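Local coordinates for ribokinase (Arabidopsis thaliana, PDB 6ILS), which phosphorylates D-ribose at O-5 with ATP and a divalent metal, giving D-ribose 5-phosphate for nucleotide and amino acid synthesis or the pentose phosphate pathway, at residues Q45-A50 against P297-R302; A136-L141 against V267-G272; Q152-V157 against D181-L186; P163-V168 against T260-F265; K213-K216 against Q221-V224. All blocks are in the same frame, centred on the assembly; numbering follows the deposited sequence.

Contact 1 of 5, residues Q45-A50 against P297-R302; sequences QAACGA and PSMPDR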
# COMPACT_ATOMS: atom_id res chain seq x y z
N GLN B 45 -17.69 -9.28 1.73
CA GLN B 45 -19.00 -9.88 1.96
C GLN B 45 -20.06 -8.82 2.21
O GLN B 45 -21.19 -8.94 1.70
CB GLN B 45 -18.89 -10.89 3.11
CG GLN B 45 -18.02 -12.06 2.65
CD GLN B 45 -17.85 -13.14 3.70
OE1 GLN B 45 -18.54 -13.17 4.71
NE2 GLN B 45 -16.91 -14.04 3.45
N ALA B 46 -19.72 -7.75 2.94
CA ALA B 46 -20.67 -6.67 3.16
C ALA B 46 -20.98 -5.94 1.86
O ALA B 46 -22.14 -5.63 1.57
CB ALA B 46 -20.13 -5.68 4.20
N ALA B 47 -19.94 -5.66 1.07
CA ALA B 47 -20.17 -5.02 -0.23
C ALA B 47 -21.10 -5.84 -1.12
O ALA B 47 -22.00 -5.30 -1.77
CB ALA B 47 -18.85 -4.78 -0.95
N CYS B 48 -20.90 -7.16 -1.11
CA CYS B 48 -21.77 -8.04 -1.89
C CYS B 48 -23.22 -7.95 -1.46
O CYS B 48 -24.12 -7.74 -2.29
CB CYS B 48 -21.27 -9.48 -1.76
SG CYS B 48 -22.33 -10.68 -2.57
N GLY B 49 -23.46 -8.10 -0.17
CA GLY B 49 -24.79 -8.00 0.38
C GLY B 49 -25.46 -6.69 -0.01
O GLY B 49 -26.59 -6.70 -0.47
N ALA B 50 -24.74 -5.59 0.16
CA ALA B 50 -25.26 -4.24 -0.16
C ALA B 50 -25.62 -4.13 -1.65
O ALA B 50 -26.69 -3.67 -1.95
CB ALA B 50 -24.27 -3.20 0.23
N PRO B 297 -15.12 -4.06 -6.71
CA PRO B 297 -15.60 -3.62 -8.04
C PRO B 297 -16.34 -4.68 -8.85
O PRO B 297 -17.14 -4.31 -9.70
CB PRO B 297 -14.30 -3.24 -8.76
CG PRO B 297 -13.37 -2.86 -7.69
CD PRO B 297 -13.69 -3.73 -6.52
N SER B 298 -16.09 -5.96 -8.60
CA SER B 298 -16.69 -7.03 -9.40
C SER B 298 -18.04 -7.52 -8.86
O SER B 298 -18.68 -8.38 -9.48
CB SER B 298 -15.74 -8.23 -9.49
OG SER B 298 -15.66 -8.88 -8.23
N MET B 299 -18.45 -7.02 -7.71
CA MET B 299 -19.71 -7.52 -7.11
C MET B 299 -20.90 -7.19 -8.01
O MET B 299 -21.05 -6.07 -8.39
CB MET B 299 -19.97 -6.99 -5.71
CG MET B 299 -20.30 -8.10 -4.77
SD MET B 299 -18.78 -8.90 -4.32
CE MET B 299 -18.00 -7.48 -3.61
N PRO B 300 -21.76 -8.17 -8.32
CA PRO B 300 -22.88 -7.91 -9.20
C PRO B 300 -24.12 -7.34 -8.51
O PRO B 300 -24.32 -7.55 -7.38
CB PRO B 300 -23.19 -9.32 -9.70
CG PRO B 300 -22.89 -10.18 -8.51
CD PRO B 300 -21.69 -9.55 -7.88
N ASP B 301 -24.94 -6.64 -9.28
CA ASP B 301 -26.22 -6.16 -8.72
C ASP B 301 -27.23 -7.31 -8.76
O ASP B 301 -27.06 -8.21 -9.52
CB ASP B 301 -26.74 -4.90 -9.40
CG ASP B 301 -27.14 -5.07 -10.84
OD1 ASP B 301 -27.18 -6.20 -11.32
OD2 ASP B 301 -27.40 -4.06 -11.47
N ARG B 302 -28.28 -7.21 -7.95
CA ARG B 302 -29.29 -8.28 -7.86
C ARG B 302 -29.92 -8.61 -9.22
O ARG B 302 -30.07 -9.76 -9.50
CB ARG B 302 -30.38 -7.94 -6.85
CG ARG B 302 -31.42 -9.04 -6.83
CD ARG B 302 -32.58 -8.84 -5.92
NE ARG B 302 -31.99 -8.81 -4.63
CZ ARG B 302 -32.26 -9.66 -3.69
NH1 ARG B 302 -33.18 -10.59 -3.88
NH2 ARG B 302 -31.66 -9.52 -2.54
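M299 lies against the side of helix 41-51 at A47 and C48, and its chain makes nearly all of this contact. CB starts toward the helix. The first torsion is off a staggered position (chi1 -130°), and it sets CG down on C48, 3.2 Å from C48 CA. CG is also 3.5 Å from C48 CB, closer than carbons usually pack. SD follows alongside the same residue, 3.6 Å from C48 CB. A further bend (chi3 59°) brings the end methyl over the helix backbone. There CE is 3.8 Å from C48 N and 3.9 Å from A47 CB. An alanine here would lose CG, SD and CE, and is likely to open a gap beside C48 and A47. Behind M299 and C48 stands helix 257-270, where both side chains touch T260. M299 O is hydrogen-bonded to K51 NZ. S298, the residue just before M299, belongs to the predicted potassium site, and the M299 side chain is about 8 Å from the bound sodium ion. No hydrogen bond joins the two segments. Between them this buried contact is apolar, so it depends on shape and close packing.

Contact 2 of 5, residues A136-L141 against V267-G272; sequences AGIVLL and VAMVEG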
# COMPACT_ATOMS: atom_id res chain seq x y z
N ALA B 136 -29.81 -8.43 13.98
CA ALA B 136 -29.56 -8.93 12.62
C ALA B 136 -30.63 -9.92 12.16
O ALA B 136 -31.30 -10.56 12.98
CB ALA B 136 -28.19 -9.57 12.54
N GLY B 137 -30.80 -10.04 10.84
CA GLY B 137 -31.53 -11.16 10.26
C GLY B 137 -30.61 -12.34 10.02
O GLY B 137 -31.06 -13.49 9.99
N ILE B 138 -29.32 -12.07 9.85
CA ILE B 138 -28.33 -13.11 9.59
C ILE B 138 -26.95 -12.50 9.80
O ILE B 138 -26.75 -11.33 9.49
CB ILE B 138 -28.48 -13.72 8.16
CG1 ILE B 138 -27.58 -14.93 7.99
CG2 ILE B 138 -28.20 -12.67 7.06
CD1 ILE B 138 -28.06 -15.89 6.91
N VAL B 139 -26.03 -13.26 10.36
CA VAL B 139 -24.71 -12.72 10.67
C VAL B 139 -23.62 -13.52 9.97
O VAL B 139 -23.67 -14.75 9.95
CB VAL B 139 -24.46 -12.72 12.22
CG1 VAL B 139 -23.02 -12.34 12.54
CG2 VAL B 139 -25.42 -11.77 12.90
N LEU B 140 -22.64 -12.82 9.36
CA LEU B 140 -21.53 -13.45 8.65
C LEU B 140 -20.21 -13.11 9.29
O LEU B 140 -19.94 -11.93 9.51
CB LEU B 140 -21.46 -13.00 7.17
CG LEU B 140 -22.63 -13.18 6.23
CD1 LEU B 140 -22.15 -13.07 4.75
CD2 LEU B 140 -23.36 -14.48 6.50
N LEU B 141 -19.40 -14.14 9.56
CA LEU B 141 -18.06 -14.03 10.12
C LEU B 141 -17.05 -14.70 9.20
O LEU B 141 -17.43 -15.57 8.40
CB LEU B 141 -18.03 -14.69 11.52
CG LEU B 141 -19.16 -14.30 12.45
CD1 LEU B 141 -19.16 -15.20 13.71
CD2 LEU B 141 -19.07 -12.79 12.86
N VAL B 267 -27.85 -13.88 1.68
CA VAL B 267 -28.95 -12.97 1.28
C VAL B 267 -30.14 -13.82 0.85
O VAL B 267 -31.20 -13.57 1.28
CB VAL B 267 -28.49 -12.03 0.16
CG1 VAL B 267 -29.67 -11.33 -0.47
CG2 VAL B 267 -27.46 -11.04 0.66
N ALA B 268 -29.88 -14.84 0.05
CA ALA B 268 -30.98 -15.71 -0.40
C ALA B 268 -31.60 -16.41 0.81
O ALA B 268 -32.80 -16.52 0.87
CB ALA B 268 -30.47 -16.71 -1.39
N MET B 269 -30.78 -16.87 1.72
CA MET B 269 -31.29 -17.58 2.91
C MET B 269 -32.09 -16.62 3.80
O MET B 269 -33.16 -16.97 4.16
CB MET B 269 -30.15 -18.20 3.71
CG MET B 269 -30.57 -18.70 5.04
SD MET B 269 -29.27 -19.66 5.78
CE MET B 269 -29.53 -21.20 4.92
N VAL B 270 -31.60 -15.41 4.05
CA VAL B 270 -32.36 -14.46 4.91
C VAL B 270 -33.65 -13.98 4.22
O VAL B 270 -34.58 -13.63 4.90
CB VAL B 270 -31.50 -13.29 5.40
CG1 VAL B 270 -31.16 -12.34 4.27
CG2 VAL B 270 -32.16 -12.58 6.56
N GLU B 271 -33.71 -14.03 2.89
CA GLU B 271 -34.95 -13.69 2.16
C GLU B 271 -35.94 -14.85 2.14
O GLU B 271 -36.98 -14.67 1.56
CB GLU B 271 -34.59 -13.25 0.75
CG GLU B 271 -33.92 -11.91 0.74
CD GLU B 271 -33.62 -11.44 -0.66
OE1 GLU B 271 -33.77 -12.27 -1.55
OE2 GLU B 271 -33.21 -10.28 -0.81
N GLY B 272 -35.60 -16.02 2.67
CA GLY B 272 -36.59 -17.11 2.76
C GLY B 272 -36.57 -18.06 1.59
O GLY B 272 -37.46 -18.87 1.49
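I138 presents its CG2 methyl to V270 of helix 257-270, with CG2 3.7 Å from V270 CB. The two branched side chains pass at an oblique angle. I138 CB joins the overlap at 4.1 Å from V270 CB, and V270 CG1 lies equally far from I138 CG2. The other branch of I138 runs out with CG1 anti to the backbone N (chi1 -172°). This carries CD1 to M269, 4.1 Å from its SD. The isoleucine and the methionine cross at about a right angle, and the methionine chain then bends away at chi3, so CE leaves the contact. V270 CG2 rests on the backbone before the strand, 3.7 Å from G137 O. G137 has no CB, and one at this position would lie too close to V270 CG2.

No polar bond crosses between the segments; the contact is van der Waals packing. G272 has a positive phi and closes a Schellman motif, with G272 N bonded to M269 O at 3.0 Å.

The contact joins the start of strand 138-143 to the C-terminal part of helix 257-270, away from the annotated sites. I138 also touches L5 of strand 5-8 and I165 of strand 164-170, the two strands that flank its own. V139 points to the other face of the sheet, where V153 and V157 of helix 147-158 pack on it.

Contact 3 of 5, residues Q152-V157 against D181-L186; sequences QVAKAV and DSIDIL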
# COMPACT_ATOMS: atom_id res chain seq x y z
N GLN B 152 -17.51 -14.12 20.80
CA GLN B 152 -18.45 -13.24 21.46
C GLN B 152 -19.64 -12.88 20.58
O GLN B 152 -20.77 -12.77 21.05
CB GLN B 152 -17.75 -11.97 21.95
CG GLN B 152 -16.67 -12.23 23.01
CD GLN B 152 -15.94 -10.96 23.42
OE1 GLN B 152 -16.55 -9.98 23.84
NE2 GLN B 152 -14.62 -10.96 23.25
N VAL B 153 -19.39 -12.65 19.29
CA VAL B 153 -20.47 -12.30 18.38
C VAL B 153 -21.43 -13.48 18.19
O VAL B 153 -22.65 -13.34 18.28
CB VAL B 153 -19.91 -11.84 17.01
CG1 VAL B 153 -21.03 -11.75 15.97
CG2 VAL B 153 -19.21 -10.50 17.16
N ALA B 154 -20.86 -14.64 17.92
CA ALA B 154 -21.67 -15.83 17.65
C ALA B 154 -22.54 -16.17 18.85
O ALA B 154 -23.73 -16.43 18.71
CB ALA B 154 -20.78 -16.99 17.29
N LYS B 155 -21.95 -16.12 20.04
CA LYS B 155 -22.69 -16.42 21.28
C LYS B 155 -23.81 -15.41 21.51
O LYS B 155 -24.89 -15.77 21.98
CB LYS B 155 -21.75 -16.45 22.48
CG LYS B 155 -20.92 -17.72 22.52
CD LYS B 155 -20.06 -17.82 23.76
CE LYS B 155 -19.24 -19.09 23.71
NZ LYS B 155 -18.49 -19.36 24.97
N ALA B 156 -23.57 -14.16 21.14
CA ALA B 156 -24.58 -13.11 21.29
C ALA B 156 -25.76 -13.33 20.35
O ALA B 156 -26.85 -12.81 20.58
CB ALA B 156 -23.97 -11.73 21.06
N VAL B 157 -25.53 -14.08 19.27
CA VAL B 157 -26.61 -14.30 18.33
C VAL B 157 -27.39 -15.55 18.68
O VAL B 157 -28.61 -15.51 18.73
CB VAL B 157 -26.12 -14.44 16.89
CG1 VAL B 157 -27.30 -14.61 16.00
CG2 VAL B 157 -25.32 -13.21 16.48
N ASP B 181 -19.20 -24.53 18.03
CA ASP B 181 -20.44 -24.81 18.76
C ASP B 181 -21.45 -23.67 18.74
O ASP B 181 -22.61 -23.87 19.11
CB ASP B 181 -20.14 -25.13 20.24
CG ASP B 181 -19.77 -26.58 20.47
OD1 ASP B 181 -20.29 -27.46 19.74
OD2 ASP B 181 -18.97 -26.84 21.39
N SER B 182 -21.02 -22.49 18.32
CA SER B 182 -21.88 -21.31 18.44
C SER B 182 -22.39 -20.79 17.09
O SER B 182 -23.19 -19.87 17.05
CB SER B 182 -21.13 -20.18 19.14
OG SER B 182 -20.59 -20.61 20.38
N ILE B 183 -21.93 -21.39 16.00
CA ILE B 183 -22.39 -20.98 14.67
C ILE B 183 -23.43 -21.96 14.14
O ILE B 183 -23.64 -23.04 14.72
CB ILE B 183 -21.21 -20.89 13.70
CG1 ILE B 183 -20.58 -22.28 13.51
CG2 ILE B 183 -20.20 -19.85 14.18
CD1 ILE B 183 -19.50 -22.35 12.48
N ASP B 184 -24.10 -21.59 13.05
CA ASP B 184 -25.12 -22.45 12.46
C ASP B 184 -24.62 -23.10 11.17
O ASP B 184 -24.85 -24.28 10.91
CB ASP B 184 -26.40 -21.66 12.18
CG ASP B 184 -27.05 -21.13 13.45
OD1 ASP B 184 -27.73 -21.91 14.15
OD2 ASP B 184 -26.89 -19.93 13.77
N ILE B 185 -23.90 -22.32 10.37
CA ILE B 185 -23.40 -22.83 9.11
C ILE B 185 -21.91 -22.58 9.01
O ILE B 185 -21.46 -21.45 9.18
CB ILE B 185 -24.12 -22.17 7.90
CG1 ILE B 185 -25.62 -22.42 7.98
CG2 ILE B 185 -23.52 -22.67 6.60
CD1 ILE B 185 -26.43 -21.71 6.91
N LEU B 186 -21.15 -23.63 8.73
CA LEU B 186 -19.73 -23.52 8.48
C LEU B 186 -19.52 -23.50 6.96
O LEU B 186 -20.11 -24.32 6.25
CB LEU B 186 -18.97 -24.70 9.11
CG LEU B 186 -17.45 -24.64 9.03
CD1 LEU B 186 -16.92 -23.55 9.97
CD2 LEU B 186 -16.82 -26.00 9.39
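Helix 147-158 passes the turn that leads into strand 185-187, and the backbones come nearest at A154 and S182, whose CA atoms are 5.5 Å apart. A154 points at the turn. Its CB meets S182 CB at 3.7 Å and lies 3.8 Å from S182 O. The same methyl touches I183 at CG2, 4.3 Å away, although the rest of that isoleucine leads off toward V164 and L166.

K155 runs along the outer side of S182. Its chain is extended beyond CG, and it passes the serine hydroxyl with CG 3.6 Å from S182 OG. CE is also near, 3.9 Å from S182 OG. These are contacts of carbon with oxygen and not polar bonds. Both polar ends are tied to E178: K155 NZ makes a salt bridge with its carboxylate, and S182 OG is hydrogen-bonded to its backbone O. With chi1 at -53°, S182 OG lies beside its own backbone N, on the side where the lysine chain passes. One glutamate thus holds both side chains at the edge of the contact.

Strand 138-143, helix 147-158 and strand 164-170 form a beta-alpha-beta crossover between neighbouring parallel strands. V153 and V157 face the sheet at V139, while A154 meets the turn. I185 and L186 then continue as the next strand, bonded to strand 164-170 on one side and to strand 221-225 on the other.

Contact 4 of 5, residues P163-V168 against T260-F265; sequences PVILDV and TFTAAF. With ATP (adenosine-5'-triphosphate), chain E.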
# COMPACT_ATOMS: atom_id res chain seq x y z
N PRO B 163 -29.52 -16.89 12.28
CA PRO B 163 -28.44 -17.76 11.75
C PRO B 163 -27.06 -17.09 11.67
O PRO B 163 -26.95 -15.93 11.31
CB PRO B 163 -28.94 -18.13 10.36
CG PRO B 163 -29.95 -17.09 10.01
CD PRO B 163 -30.55 -16.60 11.27
N VAL B 164 -26.03 -17.84 12.03
CA VAL B 164 -24.66 -17.36 11.97
C VAL B 164 -23.85 -18.22 11.03
O VAL B 164 -23.79 -19.45 11.19
CB VAL B 164 -23.98 -17.38 13.36
CG1 VAL B 164 -22.55 -16.87 13.26
CG2 VAL B 164 -24.79 -16.55 14.33
N ILE B 165 -23.22 -17.58 10.05
CA ILE B 165 -22.36 -18.26 9.09
C ILE B 165 -20.91 -17.90 9.33
O ILE B 165 -20.56 -16.72 9.39
CB ILE B 165 -22.76 -17.89 7.61
CG1 ILE B 165 -24.23 -18.23 7.37
CG2 ILE B 165 -21.83 -18.60 6.64
CD1 ILE B 165 -24.73 -17.88 5.96
N LEU B 166 -20.07 -18.92 9.45
CA LEU B 166 -18.65 -18.72 9.58
C LEU B 166 -17.94 -19.20 8.33
O LEU B 166 -17.91 -20.40 8.02
CB LEU B 166 -18.10 -19.44 10.83
CG LEU B 166 -16.58 -19.45 10.96
CD1 LEU B 166 -16.01 -18.04 11.22
CD2 LEU B 166 -16.15 -20.41 12.09
N ASP B 167 -17.38 -18.24 7.60
CA ASP B 167 -16.54 -18.52 6.45
C ASP B 167 -15.19 -18.88 7.03
O ASP B 167 -14.71 -18.20 7.95
CB ASP B 167 -16.50 -17.29 5.52
CG ASP B 167 -15.44 -17.38 4.44
OD1 ASP B 167 -14.96 -18.49 4.13
OD2 ASP B 167 -15.06 -16.31 3.90
N VAL B 168 -14.59 -19.95 6.53
CA VAL B 168 -13.37 -20.46 7.14
C VAL B 168 -12.18 -19.73 6.55
O VAL B 168 -11.06 -19.83 7.05
CB VAL B 168 -13.26 -22.00 6.95
CG1 VAL B 168 -12.00 -22.55 7.60
CG2 VAL B 168 -14.44 -22.66 7.59
N THR B 260 -18.25 -13.55 -2.45
CA THR B 260 -19.51 -13.30 -3.14
C THR B 260 -20.45 -14.48 -2.96
O THR B 260 -21.64 -14.32 -2.65
CB THR B 260 -19.25 -13.05 -4.63
OG1 THR B 260 -18.46 -11.85 -4.77
CG2 THR B 260 -20.55 -12.90 -5.38
N PHE B 261 -19.90 -15.68 -3.16
CA PHE B 261 -20.70 -16.90 -3.03
C PHE B 261 -21.36 -16.96 -1.65
O PHE B 261 -22.57 -17.18 -1.52
CB PHE B 261 -19.85 -18.15 -3.27
CG PHE B 261 -20.66 -19.44 -3.27
CD1 PHE B 261 -20.93 -20.11 -2.09
CD2 PHE B 261 -21.18 -19.93 -4.45
CE1 PHE B 261 -21.70 -21.28 -2.08
CE2 PHE B 261 -21.95 -21.09 -4.46
CZ PHE B 261 -22.22 -21.76 -3.26
N THR B 262 -20.55 -16.76 -0.63
CA THR B 262 -21.03 -16.92 0.75
C THR B 262 -22.03 -15.83 1.12
O THR B 262 -23.09 -16.10 1.68
CB THR B 262 -19.84 -16.90 1.75
OG1 THR B 262 -18.87 -17.88 1.35
CG2 THR B 262 -20.33 -17.23 3.15
N ALA B 263 -21.74 -14.58 0.75
CA ALA B 263 -22.69 -13.51 1.04
C ALA B 263 -23.99 -13.62 0.26
O ALA B 263 -25.07 -13.28 0.78
CB ALA B 263 -22.02 -12.13 0.80
N ALA B 264 -23.92 -14.07 -1.00
CA ALA B 264 -25.13 -14.19 -1.83
C ALA B 264 -26.01 -15.32 -1.29
O ALA B 264 -27.24 -15.22 -1.26
CB ALA B 264 -24.75 -14.45 -3.31
N PHE B 265 -25.37 -16.40 -0.86
CA PHE B 265 -26.09 -17.48 -0.20
C PHE B 265 -26.84 -16.93 1.02
O PHE B 265 -28.01 -17.22 1.23
CB PHE B 265 -25.12 -18.59 0.20
CG PHE B 265 -25.78 -19.75 0.90
CD1 PHE B 265 -26.02 -19.70 2.27
CD2 PHE B 265 -26.15 -20.88 0.19
CE1 PHE B 265 -26.65 -20.77 2.92
CE2 PHE B 265 -26.77 -21.95 0.84
CZ PHE B 265 -27.01 -21.89 2.20
PG ATP E . -12.81 -19.80 -1.82
O1G ATP E . -13.44 -19.75 -0.47
O2G ATP E . -12.56 -18.39 -2.34
O3G ATP E . -11.49 -20.50 -1.78
PB ATP E . -13.40 -21.63 -3.87
O1B ATP E . -14.60 -22.16 -4.52
O2B ATP E . -12.68 -22.77 -3.30
O3B ATP E . -13.84 -20.61 -2.74
PA ATP E . -12.48 -20.37 -6.32
O1A ATP E . -12.05 -21.49 -7.26
O2A ATP E . -11.61 -19.16 -6.54
O3A ATP E . -12.35 -20.85 -4.82
O5' ATP E . -13.96 -19.97 -6.65
C5' ATP E . -14.64 -19.02 -5.85
C4' ATP E . -16.17 -19.03 -6.29
O4' ATP E . -16.25 -18.74 -7.80
C3' ATP E . -16.64 -20.19 -6.12
O3' ATP E . -18.01 -20.10 -5.68
C2' ATP E . -16.61 -20.95 -7.59
O2' ATP E . -17.62 -21.99 -7.55
C1' ATP E . -16.81 -20.04 -8.45
N9 ATP E . -15.96 -20.26 -9.64
C8 ATP E . -14.66 -20.57 -9.93
N7 ATP E . -14.55 -20.63 -11.28
C5 ATP E . -15.77 -20.34 -11.83
C6 ATP E . -16.21 -20.26 -13.15
N6 ATP E . -15.44 -20.48 -14.35
N1 ATP E . -17.48 -19.96 -13.41
C2 ATP E . -18.36 -19.72 -12.37
N3 ATP E . -17.95 -19.79 -11.08
C4 ATP E . -16.65 -20.11 -10.81
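I165 and T262 meet methyl to methyl where helix 257-270 packs on the central sheet of this PfkB-family alpha/beta fold. I165 CG2 is 4.0 Å from T262 CG2, and the two side chains slide past each other in opposite directions. The second branch of I165 goes to the next turn of the helix. Its CD1 stands at the edge of the F265 ring, near the ring plane and 4.3 Å from CD1 of that phenylalanine.

T262 is turned so that its methyl is anti to the backbone N and meets the strand. At chi1 -53° OG1 lies beside that N, and the hydroxyl is hydrogen-bonded to G258 O, one turn back, and to K225 NZ. K225 also forms a salt bridge with D167 OD1. The lysine, of the predicted ATP site, therefore links the strand and the helix across the polar end of the contact. I165 is in turn flanked by L140 and I185 of the two adjoining strands.

D259, the predicted proton acceptor, lies directly before this helical segment, and the T262 side chain is about 9 Å from the bound ribose. F261, in the ATP pocket seen in this entry, reaches the nucleotide with CG anti to its backbone N (chi1 -175°). The ATP ribose hydroxyl approaches the ring obliquely, with O3' 3.4 Å from F261 CD2.

Contact 5 of 5, residues K213-K216 against Q221-V224; sequences KCHK and QVLV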
# COMPACT_ATOMS: atom_id res chain seq x y z
N LYS B 213 -17.35 -35.52 9.91
CA LYS B 213 -16.46 -35.06 10.99
C LYS B 213 -16.89 -33.69 11.51
O LYS B 213 -16.90 -33.46 12.71
CB LYS B 213 -15.02 -35.00 10.52
N CYS B 214 -17.27 -32.78 10.60
CA CYS B 214 -17.77 -31.47 11.01
C CYS B 214 -19.06 -31.60 11.83
O CYS B 214 -19.26 -30.86 12.77
CB CYS B 214 -18.01 -30.54 9.80
SG CYS B 214 -16.53 -30.12 8.95
N HIS B 215 -19.93 -32.53 11.46
CA HIS B 215 -21.17 -32.73 12.19
C HIS B 215 -20.87 -33.19 13.63
O HIS B 215 -21.64 -32.94 14.56
CB HIS B 215 -22.06 -33.77 11.51
CG HIS B 215 -22.70 -33.30 10.23
ND1 HIS B 215 -23.02 -31.98 9.99
CD2 HIS B 215 -23.12 -33.99 9.14
CE1 HIS B 215 -23.58 -31.87 8.80
NE2 HIS B 215 -23.66 -33.08 8.26
N LYS B 216 -19.74 -33.89 13.80
CA LYS B 216 -19.33 -34.39 15.12
C LYS B 216 -18.75 -33.26 15.94
O LYS B 216 -18.93 -33.21 17.16
CB LYS B 216 -18.31 -35.53 14.98
CG LYS B 216 -18.88 -36.83 14.42
CD LYS B 216 -17.78 -37.87 14.18
CE LYS B 216 -18.35 -39.18 13.64
NZ LYS B 216 -17.27 -40.16 13.30
N GLN B 221 -24.80 -27.63 9.75
CA GLN B 221 -24.86 -27.29 8.32
C GLN B 221 -23.51 -26.86 7.82
O GLN B 221 -22.83 -26.05 8.44
CB GLN B 221 -25.89 -26.19 8.06
CG GLN B 221 -27.26 -26.48 8.57
CD GLN B 221 -28.30 -25.54 8.00
OE1 GLN B 221 -28.04 -24.85 7.01
NE2 GLN B 221 -29.48 -25.54 8.59
N VAL B 222 -23.10 -27.44 6.70
CA VAL B 222 -21.82 -27.12 6.11
C VAL B 222 -22.06 -26.78 4.63
O VAL B 222 -22.63 -27.56 3.88
CB VAL B 222 -20.81 -28.26 6.25
CG1 VAL B 222 -19.45 -27.85 5.70
CG2 VAL B 222 -20.70 -28.70 7.75
N LEU B 223 -21.63 -25.58 4.25
CA LEU B 223 -21.72 -25.06 2.88
C LEU B 223 -20.34 -25.17 2.25
O LEU B 223 -19.48 -24.31 2.46
CB LEU B 223 -22.22 -23.60 2.91
CG LEU B 223 -22.31 -22.86 1.57
CD1 LEU B 223 -23.37 -23.53 0.72
CD2 LEU B 223 -22.66 -21.38 1.81
N VAL B 224 -20.08 -26.24 1.51
CA VAL B 224 -18.74 -26.44 0.98
C VAL B 224 -18.56 -25.85 -0.41
O VAL B 224 -19.33 -26.14 -1.33
CB VAL B 224 -18.39 -27.95 0.92
CG1 VAL B 224 -16.93 -28.12 0.56
CG2 VAL B 224 -18.70 -28.62 2.26
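The imidazole ring of H215 is met obliquely by one methyl of V222, whose CG2 lies 4.4 Å from H215 CE1. The contact lies in the beta-alpha-beta part of the fold, where a short connection leads from helix 204-216 to strand 221-225. Strand 185-187 is the parallel neighbour of that strand. The ring is held by H215 ND1, hydrogen-bonded to V219 O in the short connection between helix and strand. With chi1 at -72° and chi2 at -29°, CE1 is the ring atom brought to the valine. Q236 also touches the histidine side chain.

V222 points toward the helix. Its CG1 is anti to the backbone N (chi1 -176°), and CG2, beside that N, does the touching for both helix residues. C214 comes one residue earlier in the helix and also faces the strand. It packs at the same time on L193, L196 and T197 of helix 190-197. The valine methyl thus fits against two successive residues of one turn. The strand is bonded through its backbone to strands 185-187 and 231-235. The closer of the two approaches is apolar: C214 CB to V222 CG2, 3.9 Å.

In the fold
All but contact 1 reach the nine-stranded sheet. Contacts 2 and 4 use one helix, 257-270, on one face; their centres are 8 Å apart. Helices 147-158 and 204-216, of contacts 3 and 5, lie on the opposite face. Backbone bonds join contacts 2 and 4 (L141 N to I165 O, 2.8 Å) and contacts 3 and 5 (L186 O to L223 N, 2.8 Å). F265 of contact 4 packs on L223 of contact 5, on the face of helix 257-270. Contact 1 backs the same helix: C48 touches A263, and G49 packs on V267. F261 of contact 4 touches ATP, and Q45, in the helical segment of contact 1, hydrogen-bonds the predicted proton acceptor D259.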